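Local structure of amoebiasin-2 (Entamoeba histolytica, 3M86) at residues K12-T17 against R102-S107; I26-R31 against T84-G89; T32-G37 against F68-E73; I42-D47 against I74-L79. The protein inhibits cysteine proteases of the amoeba, blocking their substrate-binding site with a wedge built from three loops. One frame throughout, in Å; residues are numbered along the deposited sequence.

Contact 1 of 4, residues K12-T17 against R102-S107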
loop_
_atom_site.group_PDB
_atom_site.type_symbol
_atom_site.label_atom_id
_atom_site.label_comp_id
_atom_site.label_asym_id
_atom_site.label_seq_id
_atom_site.Cartn_x
_atom_site.Cartn_y
_atom_site.Cartn_z
ATOM N N LYS A 12 -3.322 -2.391 -9.537
ATOM C CA LYS A 12 -4.282 -3.136 -10.346
ATOM C C LYS A 12 -5.444 -3.708 -9.535
ATOM O O LYS A 12 -6.483 -4.065 -10.109
ATOM C CB LYS A 12 -3.565 -4.216 -11.152
ATOM C CG LYS A 12 -2.518 -3.627 -12.105
ATOM C CD LYS A 12 -2.087 -4.620 -13.171
ATOM C CE LYS A 12 -3.238 -4.956 -14.092
ATOM N NZ LYS A 12 -2.834 -5.924 -15.143
ATOM N N GLU A 13 -5.272 -3.792 -8.217
ATOM C CA GLU A 13 -6.288 -4.349 -7.315
ATOM C C GLU A 13 -7.169 -3.285 -6.667
ATOM O O GLU A 13 -7.860 -3.544 -5.695
ATOM C CB GLU A 13 -5.641 -5.226 -6.238
ATOM C CG GLU A 13 -5.174 -6.572 -6.761
ATOM C CD GLU A 13 -3.990 -6.458 -7.699
ATOM O OE1 GLU A 13 -2.966 -5.866 -7.295
ATOM O OE2 GLU A 13 -4.072 -6.971 -8.836
ATOM N N ASP A 14 -7.151 -2.080 -7.224
ATOM C CA ASP A 14 -8.051 -1.028 -6.763
ATOM C C ASP A 14 -9.479 -1.574 -6.655
ATOM O O ASP A 14 -9.976 -2.223 -7.573
ATOM C CB ASP A 14 -8.020 0.142 -7.744
ATOM C CG ASP A 14 -8.731 1.372 -7.217
ATOM O OD1 ASP A 14 -9.106 2.246 -8.032
ATOM O OD2 ASP A 14 -8.922 1.468 -5.993
ATOM N N HIS A 15 -10.114 -1.296 -5.520
ATOM C CA HIS A 15 -11.493 -1.703 -5.232
ATOM C C HIS A 15 -11.682 -3.190 -4.930
ATOM O O HIS A 15 -12.818 -3.662 -4.808
ATOM C CB HIS A 15 -12.458 -1.248 -6.338
ATOM C CG HIS A 15 -12.535 0.238 -6.486
ATOM N ND1 HIS A 15 -12.914 1.068 -5.451
ATOM C CD2 HIS A 15 -12.279 1.046 -7.542
ATOM C CE1 HIS A 15 -12.882 2.323 -5.863
ATOM N NE2 HIS A 15 -12.503 2.337 -7.128
ATOM N N ALA A 16 -10.582 -3.926 -4.804
ATOM C CA ALA A 16 -10.654 -5.346 -4.464
ATOM C C ALA A 16 -11.128 -5.538 -3.035
ATOM O O ALA A 16 -10.948 -4.656 -2.193
ATOM C CB ALA A 16 -9.299 -6.007 -4.641
ATOM N N THR A 17 -11.748 -6.688 -2.776
ATOM C CA THR A 17 -11.995 -7.136 -1.406
ATOM C C THR A 17 -11.160 -8.376 -1.135
ATOM O O THR A 17 -11.209 -9.352 -1.889
ATOM C CB THR A 17 -13.472 -7.449 -1.141
ATOM O OG1 THR A 17 -14.244 -6.250 -1.262
ATOM C CG2 THR A 17 -13.644 -8.012 0.275
ATOM N N ARG A 102 -4.015 9.987 -8.088
ATOM C CA ARG A 102 -4.556 8.649 -8.179
ATOM C C ARG A 102 -4.955 8.240 -6.775
ATOM O O ARG A 102 -4.276 8.587 -5.806
ATOM C CB ARG A 102 -3.489 7.704 -8.745
ATOM C CG ARG A 102 -3.960 6.293 -9.066
ATOM C CD ARG A 102 -5.092 6.288 -10.099
ATOM N NE ARG A 102 -4.769 7.050 -11.307
ATOM C CZ ARG A 102 -4.273 6.520 -12.422
ATOM N NH1 ARG A 102 -4.032 5.217 -12.492
ATOM N NH2 ARG A 102 -4.016 7.292 -13.473
ATOM N N SER A 103 -6.068 7.527 -6.656
ATOM C CA SER A 103 -6.503 7.015 -5.369
ATOM C C SER A 103 -6.698 5.518 -5.488
ATOM O O SER A 103 -7.085 5.022 -6.545
ATOM C CB SER A 103 -7.815 7.682 -4.941
ATOM O OG SER A 103 -7.637 9.080 -4.790
ATOM N N LEU A 104 -6.421 4.797 -4.407
ATOM C CA LEU A 104 -6.667 3.362 -4.367
ATOM C C LEU A 104 -7.481 3.046 -3.121
ATOM O O LEU A 104 -7.296 3.673 -2.079
ATOM C CB LEU A 104 -5.356 2.585 -4.330
ATOM C CG LEU A 104 -4.375 2.812 -5.485
ATOM C CD1 LEU A 104 -3.017 2.189 -5.148
ATOM C CD2 LEU A 104 -4.922 2.264 -6.805
ATOM N N THR A 105 -8.389 2.085 -3.239
ATOM C CA THR A 105 -9.196 1.656 -2.108
ATOM C C THR A 105 -9.193 0.137 -2.053
ATOM O O THR A 105 -9.385 -0.528 -3.071
ATOM C CB THR A 105 -10.653 2.152 -2.232
ATOM O OG1 THR A 105 -10.667 3.584 -2.357
ATOM C CG2 THR A 105 -11.454 1.752 -1.007
ATOM N N TYR A 106 -8.951 -0.417 -0.870
ATOM C CA TYR A 106 -9.046 -1.855 -0.684
ATOM C C TYR A 106 -9.930 -2.169 0.530
ATOM O O TYR A 106 -9.866 -1.488 1.545
ATOM C CB TYR A 106 -7.676 -2.480 -0.435
ATOM C CG TYR A 106 -6.575 -2.130 -1.406
ATOM C CD1 TYR A 106 -6.625 -2.542 -2.732
ATOM C CD2 TYR A 106 -5.455 -1.438 -0.973
ATOM C CE1 TYR A 106 -5.591 -2.241 -3.615
ATOM C CE2 TYR A 106 -4.423 -1.131 -1.849
ATOM C CZ TYR A 106 -4.494 -1.541 -3.153
ATOM O OH TYR A 106 -3.463 -1.252 -4.008
ATOM N N SER A 107 -10.743 -3.209 0.418
ATOM C CA SER A 107 -11.534 -3.689 1.537
ATOM C C SER A 107 -10.888 -4.970 2.035
ATOM O O SER A 107 -10.638 -5.886 1.257
ATOM C CB SER A 107 -12.966 -3.971 1.086
ATOM O OG SER A 107 -13.571 -2.793 0.594
HETATM O O HOH W 1 -10.086 4.209 -5.133
HETATM O O HOH W 2 -9.853 4.780 -7.875
HETATM O O HOH W 3 -7.319 3.383 -9.422
HETATM O O HOH W 4 -12.738 -2.023 -1.821
#
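The type II beta turn from Glu-13 to Ala-16 sets Asp-14, His-15 and Ala-16 against segment 102-107 of the last strand, just where the chain leaves strand 6-9 of one sheet and heads for strand 17-20 of the other. Asp-14 makes the first bond with its side chain: CG is anti to the backbone N (chi1 -170°), and OD2 takes the N-H of Thr-105 at 2.9 Å, almost in line with its own C-O bond. His-15 answers through the main chain, its N donating to Thr-105 O at 2.7 Å, which leaves both backbone polar atoms of Thr-105 gripped by the turn. Regular pairing follows: Ser-107 N gives a nearly straight bond (178°) to Ala-16 O at 3.0 Å, and Thr-17 CA comes within 3.2 Å of Ser-107 O in a CA-H...O contact.

Tyr-106 and Leu-104 meet the turn with side chains of the core face. The Tyr-106 ring offers its edge: Glu-13 O lies near the ring plane, 3.3 Å from CE1 of Tyr-106, while Tyr-106 OH goes on to Thr-10 O. Leu-104 CD2 packs 3.9 Å from Asp-14 CB. The Thr-105 side is wet instead: one water joins Asp-14 OD2 to Thr-105 OG1. There the His-15 ring has Asp-14 OD2 over the centre of one face, with its ND1 4.1 Å from Thr-105 CB. The parallel pairing of an early edge strand, 17-20, with the last strand, 102-110, recalls the A'-G pairing of immunoglobulin-like sandwiches.

Contact 2 of 4, residues I26-R31 against T84-G89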
loop_
_atom_site.group_PDB
_atom_site.type_symbol
_atom_site.label_atom_id
_atom_site.label_comp_id
_atom_site.label_asym_id
_atom_site.label_seq_id
_atom_site.Cartn_x
_atom_site.Cartn_y
_atom_site.Cartn_z
ATOM N N ILE A 26 -0.432 -8.226 4.783
ATOM C CA ILE A 26 -0.734 -7.527 3.535
ATOM C C ILE A 26 0.499 -6.760 3.110
ATOM O O ILE A 26 1.114 -6.073 3.924
ATOM C CB ILE A 26 -1.887 -6.547 3.721
ATOM C CG1 ILE A 26 -3.175 -7.310 4.016
ATOM C CG2 ILE A 26 -2.073 -5.666 2.464
ATOM C CD1 ILE A 26 -4.276 -6.443 4.539
ATOM N N LYS A 27 0.876 -6.909 1.843
ATOM C CA LYS A 27 1.988 -6.138 1.280
ATOM C C LYS A 27 1.474 -5.348 0.099
ATOM O O LYS A 27 1.156 -5.917 -0.937
ATOM C CB LYS A 27 3.155 -7.037 0.836
ATOM C CG LYS A 27 4.004 -7.648 1.951
ATOM C CD LYS A 27 5.315 -8.218 1.378
ATOM C CE LYS A 27 6.121 -8.957 2.439
ATOM N NZ LYS A 27 7.344 -9.607 1.878
ATOM N N ILE A 28 1.392 -4.031 0.269
ATOM C CA ILE A 28 0.959 -3.129 -0.785
ATOM C C ILE A 28 2.223 -2.674 -1.498
ATOM O O ILE A 28 3.110 -2.084 -0.878
ATOM C CB ILE A 28 0.223 -1.934 -0.187
ATOM C CG1 ILE A 28 -1.027 -2.434 0.556
ATOM C CG2 ILE A 28 -0.145 -0.914 -1.283
ATOM C CD1 ILE A 28 -1.633 -1.414 1.497
ATOM N N GLN A 29 2.304 -2.963 -2.790
ATOM C CA GLN A 29 3.503 -2.690 -3.574
ATOM C C GLN A 29 3.109 -1.807 -4.750
ATOM O O GLN A 29 2.369 -2.242 -5.634
ATOM C CB GLN A 29 4.119 -4.000 -4.072
ATOM C CG GLN A 29 4.685 -4.846 -2.928
ATOM C CD GLN A 29 5.442 -6.074 -3.415
ATOM O OE1 GLN A 29 5.311 -6.486 -4.568
ATOM N NE2 GLN A 29 6.237 -6.667 -2.530
ATOM N N LEU A 30 3.579 -0.563 -4.716
ATOM C CA LEU A 30 3.146 0.456 -5.670
ATOM C C LEU A 30 4.357 1.108 -6.300
ATOM O O LEU A 30 5.415 1.187 -5.688
ATOM C CB LEU A 30 2.330 1.536 -4.944
ATOM C CG LEU A 30 1.153 1.007 -4.118
ATOM C CD1 LEU A 30 0.519 2.153 -3.335
ATOM C CD2 LEU A 30 0.124 0.327 -5.024
ATOM N N ARG A 31 4.210 1.601 -7.523
ATOM C CA ARG A 31 5.290 2.380 -8.110
ATOM C C ARG A 31 5.137 3.846 -7.718
ATOM O O ARG A 31 4.036 4.355 -7.504
ATOM C CB ARG A 31 5.356 2.236 -9.639
ATOM C CG ARG A 31 5.666 0.813 -10.151
ATOM C CD ARG A 31 6.719 0.080 -9.328
ATOM N NE ARG A 31 7.142 -1.179 -9.953
ATOM C CZ ARG A 31 6.732 -2.395 -9.588
ATOM N NH1 ARG A 31 5.872 -2.560 -8.587
ATOM N NH2 ARG A 31 7.196 -3.458 -10.230
ATOM N N THR A 84 -12.176 -3.902 7.436
ATOM C CA THR A 84 -11.456 -2.648 7.288
ATOM C C THR A 84 -11.512 -2.114 5.873
ATOM O O THR A 84 -11.814 -2.837 4.922
ATOM C CB THR A 84 -9.952 -2.829 7.587
ATOM O OG1 THR A 84 -9.358 -3.637 6.559
ATOM C CG2 THR A 84 -9.734 -3.483 8.926
ATOM N N THR A 85 -11.207 -0.830 5.749
ATOM C CA THR A 85 -10.960 -0.219 4.458
ATOM C C THR A 85 -9.592 0.430 4.530
ATOM O O THR A 85 -9.279 1.108 5.508
ATOM C CB THR A 85 -11.979 0.876 4.163
ATOM O OG1 THR A 85 -13.299 0.324 4.225
ATOM C CG2 THR A 85 -11.731 1.461 2.779
ATOM N N ILE A 86 -8.790 0.230 3.491
ATOM C CA ILE A 86 -7.483 0.873 3.375
ATOM C C ILE A 86 -7.575 1.806 2.170
ATOM O O ILE A 86 -8.013 1.386 1.097
ATOM C CB ILE A 86 -6.363 -0.161 3.134
ATOM C CG1 ILE A 86 -6.287 -1.176 4.282
ATOM C CG2 ILE A 86 -4.990 0.536 2.930
ATOM C CD1 ILE A 86 -5.405 -2.382 3.958
ATOM N N LYS A 87 -7.200 3.069 2.350
ATOM C CA LYS A 87 -7.214 4.019 1.240
ATOM C C LYS A 87 -5.827 4.605 1.023
ATOM O O LYS A 87 -5.137 4.947 1.983
ATOM C CB LYS A 87 -8.199 5.153 1.511
ATOM C CG LYS A 87 -9.667 4.752 1.479
ATOM C CD LYS A 87 -10.556 5.930 1.858
ATOM C CE LYS A 87 -12.028 5.542 1.862
ATOM N NZ LYS A 87 -12.899 6.666 2.313
ATOM N N LEU A 88 -5.417 4.710 -0.238
ATOM C CA LEU A 88 -4.131 5.334 -0.570
ATOM C C LEU A 88 -4.375 6.489 -1.531
ATOM O O LEU A 88 -5.236 6.403 -2.405
ATOM C CB LEU A 88 -3.206 4.346 -1.284
ATOM C CG LEU A 88 -2.561 3.060 -0.740
ATOM C CD1 LEU A 88 -1.356 3.317 0.163
ATOM C CD2 LEU A 88 -3.561 2.108 -0.118
ATOM N N GLY A 89 -3.606 7.557 -1.381
ATOM C CA GLY A 89 -3.651 8.652 -2.332
ATOM C C GLY A 89 -2.241 9.010 -2.745
ATOM O O GLY A 89 -1.343 9.035 -1.914
#
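Ile-26, Ile-28 and Leu-30 point from strand 26-31 straight at Ile-86 and Leu-88 of strand 84-89, and everything that passes between the two is apolar. Among the isoleucines, Ile-28 and Ile-86 pass side by side, pointing opposite ways, Ile-28 CD1 coming to 4.1 Å from the CG2 branch of Ile-86. CG1 of Ile-28 sits beside its backbone N (chi1 -61°) and CD1 continues extended from it, toward Ile-86. Ile-26 meets the CD1 arm of Ile-86, its own CD1 lying 4.3 Å from that atom. Leu-88 takes up the next layer: Ile-28 CD1 also lies 4.3 Å from Leu-88 CD2, and Leu-30 CD1 rests slantwise on Leu-88, 4.1 Å from its CG.

This is the middle of the immunoglobulin-like sandwich, where one strand from each sheet runs in nearly the same direction, 16° apart, with their axes 11.1 Å from each other at closest. Trp-40 covers Leu-30 and Leu-88 at one end of the row, and Phe-49 covers Ile-26 and Ile-86 at the other.

Hydrogen bonds do not cross between these two segments. Ile-26 and Ile-28 pair with Leu-76 and Ile-74 in their own sheet, while Lys-27 pairs on the opposite edge of the strand with His-7 and Leu-9. The alternate side chains turn from the core, and Gln-29 NE2 bonds to Glu-73 OE2.

Contact 3 of 4, residues T32-G37 against F68-E73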
loop_
_atom_site.group_PDB
_atom_site.type_symbol
_atom_site.label_atom_id
_atom_site.label_comp_id
_atom_site.label_asym_id
_atom_site.label_seq_id
_atom_site.Cartn_x
_atom_site.Cartn_y
_atom_site.Cartn_z
ATOM N N THR A 32 6.262 4.531 -7.647
ATOM C CA THR A 32 6.275 5.908 -7.188
ATOM C C THR A 32 7.466 6.634 -7.798
ATOM O O THR A 32 8.425 5.998 -8.233
ATOM C CB THR A 32 6.289 5.964 -5.632
ATOM O OG1 THR A 32 6.238 7.326 -5.200
ATOM C CG2 THR A 32 7.552 5.311 -5.075
ATOM N N ASN A 33 7.385 7.960 -7.883
ATOM C CA ASN A 33 8.475 8.764 -8.455
ATOM C C ASN A 33 8.815 9.910 -7.537
ATOM O O ASN A 33 8.312 11.016 -7.700
ATOM C CB ASN A 33 8.055 9.318 -9.812
ATOM C CG ASN A 33 9.129 10.159 -10.456
ATOM O OD1 ASN A 33 10.267 10.197 -9.989
ATOM N ND2 ASN A 33 8.772 10.845 -11.544
ATOM N N PRO A 34 9.687 9.646 -6.557
ATOM C CA PRO A 34 9.993 10.616 -5.499
ATOM C C PRO A 34 10.599 11.903 -6.035
ATOM O O PRO A 34 10.498 12.937 -5.379
ATOM C CB PRO A 34 11.038 9.888 -4.639
ATOM C CG PRO A 34 10.933 8.470 -4.978
ATOM C CD PRO A 34 10.405 8.373 -6.381
ATOM N N SER A 35 11.222 11.838 -7.205
ATOM C CA SER A 35 11.890 13.013 -7.778
ATOM C C SER A 35 10.900 14.131 -8.124
ATOM O O SER A 35 11.301 15.269 -8.398
ATOM C CB SER A 35 12.707 12.612 -9.012
ATOM O OG SER A 35 11.891 12.373 -10.145
ATOM N N THR A 36 9.612 13.800 -8.096
ATOM C CA THR A 36 8.545 14.734 -8.445
ATOM C C THR A 36 7.881 15.354 -7.224
ATOM O O THR A 36 7.035 16.240 -7.341
ATOM C CB THR A 36 7.450 14.025 -9.256
ATOM O OG1 THR A 36 6.834 13.009 -8.446
ATOM C CG2 THR A 36 8.040 13.385 -10.478
ATOM N N GLY A 37 8.244 14.878 -6.043
ATOM C CA GLY A 37 7.619 15.379 -4.837
ATOM C C GLY A 37 6.343 14.655 -4.457
ATOM O O GLY A 37 5.791 14.921 -3.389
ATOM N N PHE A 68 14.693 4.730 -11.861
ATOM C CA PHE A 68 13.312 5.188 -11.939
ATOM C C PHE A 68 12.500 4.114 -12.657
ATOM O O PHE A 68 12.990 3.508 -13.613
ATOM C CB PHE A 68 13.249 6.508 -12.717
ATOM C CG PHE A 68 11.892 6.810 -13.299
ATOM C CD1 PHE A 68 10.980 7.592 -12.605
ATOM C CD2 PHE A 68 11.528 6.306 -14.540
ATOM C CE1 PHE A 68 9.728 7.867 -13.135
ATOM C CE2 PHE A 68 10.281 6.575 -15.071
ATOM C CZ PHE A 68 9.380 7.359 -14.370
ATOM N N PRO A 69 11.266 3.853 -12.191
ATOM C CA PRO A 69 10.662 4.488 -11.016
ATOM C C PRO A 69 11.160 3.842 -9.736
ATOM O O PRO A 69 12.102 3.045 -9.731
ATOM C CB PRO A 69 9.180 4.170 -11.186
ATOM C CG PRO A 69 9.177 2.843 -11.850
ATOM C CD PRO A 69 10.376 2.839 -12.780
ATOM N N SER A 70 10.510 4.187 -8.641
ATOM C CA SER A 70 10.822 3.547 -7.377
ATOM C C SER A 70 9.633 2.691 -6.981
ATOM O O SER A 70 8.550 2.773 -7.587
ATOM C CB SER A 70 11.134 4.589 -6.309
ATOM O OG SER A 70 12.273 5.350 -6.694
ATOM N N ILE A 71 9.846 1.865 -5.969
ATOM C CA ILE A 71 8.804 1.011 -5.442
ATOM C C ILE A 71 8.533 1.368 -3.998
ATOM O O ILE A 71 9.461 1.439 -3.186
ATOM C CB ILE A 71 9.219 -0.466 -5.516
ATOM C CG1 ILE A 71 9.479 -0.852 -6.976
ATOM C CG2 ILE A 71 8.156 -1.345 -4.882
ATOM C CD1 ILE A 71 9.884 -2.301 -7.150
ATOM N N ARG A 72 7.257 1.587 -3.688
ATOM C CA ARG A 72 6.806 1.784 -2.310
ATOM C C ARG A 72 6.176 0.499 -1.826
ATOM O O ARG A 72 5.312 -0.056 -2.491
ATOM C CB ARG A 72 5.775 2.905 -2.254
ATOM C CG ARG A 72 5.187 3.142 -0.869
ATOM C CD ARG A 72 6.169 3.842 0.050
ATOM N NE ARG A 72 5.597 4.135 1.376
ATOM C CZ ARG A 72 4.815 5.179 1.649
ATOM N NH1 ARG A 72 4.497 6.055 0.694
ATOM N NH2 ARG A 72 4.347 5.353 2.887
ATOM N N GLU A 73 6.611 0.003 -0.679
ATOM C CA GLU A 73 6.036 -1.223 -0.177
ATOM C C GLU A 73 5.638 -1.004 1.264
ATOM O O GLU A 73 6.467 -0.641 2.098
ATOM C CB GLU A 73 7.021 -2.382 -0.266
ATOM C CG GLU A 73 6.410 -3.633 0.326
ATOM C CD GLU A 73 7.410 -4.735 0.541
ATOM O OE1 GLU A 73 8.190 -4.651 1.516
ATOM O OE2 GLU A 73 7.406 -5.689 -0.261
#
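Asn-33 of the BC loop meets Phe-68 of the DE loop. With CG anti to the backbone N (chi1 180°), Asn-33 comes slantwise at the CD1-CE1 edge of the phenyl ring. CB starts 4.0 Å from Phe-68 CE1. CG follows at 3.6 Å from that CE1, in the ring plane, and the amide stands 73° to the ring. At the tip, ND2 meets the edge at CE1, 3.5 Å away, and OD1 lies 3.8 Å from Phe-68 CD1. OD1 also accepts the hydroxyl of Ser-35 OG at 2.7 Å, a bond that restrains the amide's rotation. The Asn-33 carbonyl O is gripped twice, by Thr-36 N and by Thr-36 OG1, closing the short 3-10 turn of the loop.

One residue back, Thr-32 and Ser-70 form an antiparallel hydrogen-bonded pair: Ser-70 N to Thr-32 O at 2.8 Å, and Thr-32 N to Ser-70 O at 2.9 Å, the latter donor 41° above the carbonyl plane. The pair thus ties together the roots of two loops of the protease-blocking wedge. In the same sheet, Ile-56 of the next strand, 49-58, touches both Thr-32 and Ser-70, while Tyr-90 of strand 82-91, from the other sheet, touches Thr-32; the ladder runs on through Leu-30 and Arg-72.

Contact 4 of 4, residues I42-D47 against I74-L79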
loop_
_atom_site.group_PDB
_atom_site.type_symbol
_atom_site.label_atom_id
_atom_site.label_comp_id
_atom_site.label_asym_id
_atom_site.label_seq_id
_atom_site.Cartn_x
_atom_site.Cartn_y
_atom_site.Cartn_z
ATOM N N ILE A 42 -1.116 6.646 3.080
ATOM C CA ILE A 42 -2.045 5.573 3.422
ATOM C C ILE A 42 -2.924 5.913 4.625
ATOM O O ILE A 42 -2.468 6.510 5.610
ATOM C CB ILE A 42 -1.298 4.246 3.661
ATOM C CG1 ILE A 42 -2.282 3.090 3.813
ATOM C CG2 ILE A 42 -0.375 4.349 4.888
ATOM C CD1 ILE A 42 -1.624 1.726 3.844
ATOM N N GLU A 43 -4.198 5.555 4.518
ATOM C CA GLU A 43 -5.134 5.690 5.619
ATOM C C GLU A 43 -5.653 4.303 5.928
ATOM O O GLU A 43 -6.181 3.613 5.054
ATOM C CB GLU A 43 -6.291 6.624 5.254
ATOM N N TYR A 44 -5.474 3.878 7.168
ATOM C CA TYR A 44 -5.982 2.584 7.592
ATOM C C TYR A 44 -6.336 2.669 9.066
ATOM O O TYR A 44 -5.890 3.584 9.774
ATOM C CB TYR A 44 -4.947 1.479 7.344
ATOM C CG TYR A 44 -3.677 1.641 8.139
ATOM C CD1 TYR A 44 -3.551 1.071 9.395
ATOM C CD2 TYR A 44 -2.614 2.375 7.643
ATOM C CE1 TYR A 44 -2.398 1.217 10.130
ATOM C CE2 TYR A 44 -1.451 2.531 8.376
ATOM C CZ TYR A 44 -1.350 1.946 9.619
ATOM O OH TYR A 44 -0.202 2.093 10.360
ATOM N N PRO A 45 -7.173 1.739 9.537
ATOM C CA PRO A 45 -7.566 1.735 10.948
ATOM C C PRO A 45 -6.405 1.266 11.819
ATOM O O PRO A 45 -6.000 0.102 11.720
ATOM C CB PRO A 45 -8.716 0.726 10.984
ATOM C CG PRO A 45 -8.449 -0.196 9.827
ATOM C CD PRO A 45 -7.805 0.652 8.765
ATOM N N THR A 46 -5.871 2.161 12.647
ATOM C CA THR A 46 -4.703 1.835 13.462
ATOM C C THR A 46 -5.052 0.936 14.640
ATOM O O THR A 46 -4.164 0.373 15.278
ATOM C CB THR A 46 -4.002 3.093 13.986
ATOM O OG1 THR A 46 -4.929 3.853 14.751
ATOM C CG2 THR A 46 -3.493 3.939 12.817
ATOM N N ASP A 47 -6.337 0.801 14.942
ATOM C CA ASP A 47 -6.724 -0.151 15.970
ATOM C C ASP A 47 -6.734 -1.571 15.393
ATOM O O ASP A 47 -6.711 -2.536 16.147
ATOM C CB ASP A 47 -8.087 0.196 16.577
ATOM C CG ASP A 47 -9.234 -0.016 15.608
ATOM O OD1 ASP A 47 -10.380 -0.187 16.076
ATOM O OD2 ASP A 47 -8.996 -0.013 14.382
ATOM N N ILE A 74 4.357 -1.208 1.543
ATOM C CA ILE A 74 3.827 -1.011 2.883
ATOM C C ILE A 74 3.289 -2.350 3.346
ATOM O O ILE A 74 2.439 -2.941 2.685
ATOM C CB ILE A 74 2.676 0.008 2.892
ATOM C CG1 ILE A 74 3.177 1.371 2.399
ATOM C CG2 ILE A 74 2.101 0.132 4.293
ATOM C CD1 ILE A 74 2.074 2.311 1.951
ATOM N N GLN A 75 3.804 -2.845 4.464
ATOM C CA GLN A 75 3.341 -4.128 4.976
ATOM C C GLN A 75 2.509 -3.921 6.226
ATOM O O GLN A 75 2.939 -3.222 7.155
ATOM C CB GLN A 75 4.518 -5.039 5.291
ATOM C CG GLN A 75 5.442 -5.280 4.119
ATOM C CD GLN A 75 6.547 -6.250 4.487
ATOM O OE1 GLN A 75 6.374 -7.096 5.368
ATOM N NE2 GLN A 75 7.685 -6.130 3.830
ATOM N N LEU A 76 1.321 -4.529 6.254
ATOM C CA LEU A 76 0.411 -4.377 7.387
ATOM C C LEU A 76 0.093 -5.721 8.018
ATOM O O LEU A 76 -0.189 -6.699 7.318
ATOM C CB LEU A 76 -0.916 -3.762 6.941
ATOM C CG LEU A 76 -0.824 -2.382 6.295
ATOM C CD1 LEU A 76 -2.185 -1.985 5.735
ATOM C CD2 LEU A 76 -0.337 -1.389 7.336
ATOM N N LYS A 77 0.132 -5.761 9.337
ATOM C CA LYS A 77 -0.163 -7.000 10.037
ATOM C C LYS A 77 -1.409 -6.786 10.874
ATOM O O LYS A 77 -1.491 -5.824 11.616
ATOM C CB LYS A 77 1.006 -7.370 10.948
ATOM C CG LYS A 77 0.807 -8.695 11.683
ATOM C CD LYS A 77 2.041 -9.060 12.496
ATOM C CE LYS A 77 1.838 -10.369 13.243
ATOM N NZ LYS A 77 3.055 -10.763 14.007
ATOM N N PRO A 78 -2.389 -7.686 10.771
ATOM C CA PRO A 78 -3.587 -7.502 11.600
ATOM C C PRO A 78 -3.284 -7.466 13.100
ATOM O O PRO A 78 -2.495 -8.272 13.602
ATOM C CB PRO A 78 -4.412 -8.757 11.297
ATOM C CG PRO A 78 -3.971 -9.180 9.952
ATOM C CD PRO A 78 -2.508 -8.840 9.860
ATOM N N LEU A 79 -3.905 -6.517 13.798
ATOM C CA LEU A 79 -3.875 -6.494 15.256
ATOM C C LEU A 79 -5.118 -7.148 15.825
ATOM O O LEU A 79 -5.088 -7.701 16.931
ATOM C CB LEU A 79 -3.789 -5.049 15.762
ATOM C CG LEU A 79 -2.409 -4.418 15.595
ATOM C CD1 LEU A 79 -2.465 -2.921 15.883
ATOM C CD2 LEU A 79 -1.412 -5.111 16.508
#
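Ile-42 and Ile-74 meet tip to tip across the core, Ile-42 CD1 stopping 4.1 Å from Ile-74 CG2. The same methyl also touches Leu-76, 4.2 Å from its CD1. The other branch of Leu-76 goes to Tyr-44: CD2 stands over the ring face, 4.2 Å from the ring centroid and only 10° off the normal, a CH-pi contact. Farther along, the two chains leave their strands and Leu-79 closes the row against backbone oxygens, CD1 at 3.8 Å from Thr-46 O and CB at 3.9 Å from Asp-47 O.

CG of Tyr-44 sits between the backbone N and the carbonyl carbon (chi1 63°), and Phe-49 and Leu-51 are further neighbours of the side chain. Ile-86 touches both Ile-42 and Leu-76 from strand 82-91. Behind these side chains each backbone is fixed in its own sheet: Glu-43 bonds to Lys-87, Ile-74 to Ile-28 and Leu-76 to Ile-26.

Measured from first CA to last, the two segments point within 11° of each other, and CA of Tyr-44 is 9.5 Å from CA of Leu-76, a spacing filled by side chains with no hydrogen bond between. Strand 39-43 of one sheet facing strand 70-78 of the other is the packing of a beta sandwich, here the immunoglobulin-like one of the I42 inhibitors.

How the contacts relate
The centre of contact 2 is about 3 Å from that of the chain, and the others are grouped about it. Contact 1 (centres about 7 Å apart) shares its sheet, with Leu-104 N and Leu-88 O 2.8 Å apart in a probable hydrogen bond; contact 4 (about 9 Å) meets it through both sheets, as at Lys-87 O and Glu-43 N. Contact 3 extends strands 25-32 and 70-78 to the inhibitory end, linked to contact 2 by Leu-30 O and Arg-72 N, 2.7 Å apart. Contacts 3 and 4 share strand 70-78 but lie on opposite sides of the chain's centre, about 21 Å between centres. Segment 102-107 begins at Arg-102, which ends the wedge's FG loop but does not touch 12-17.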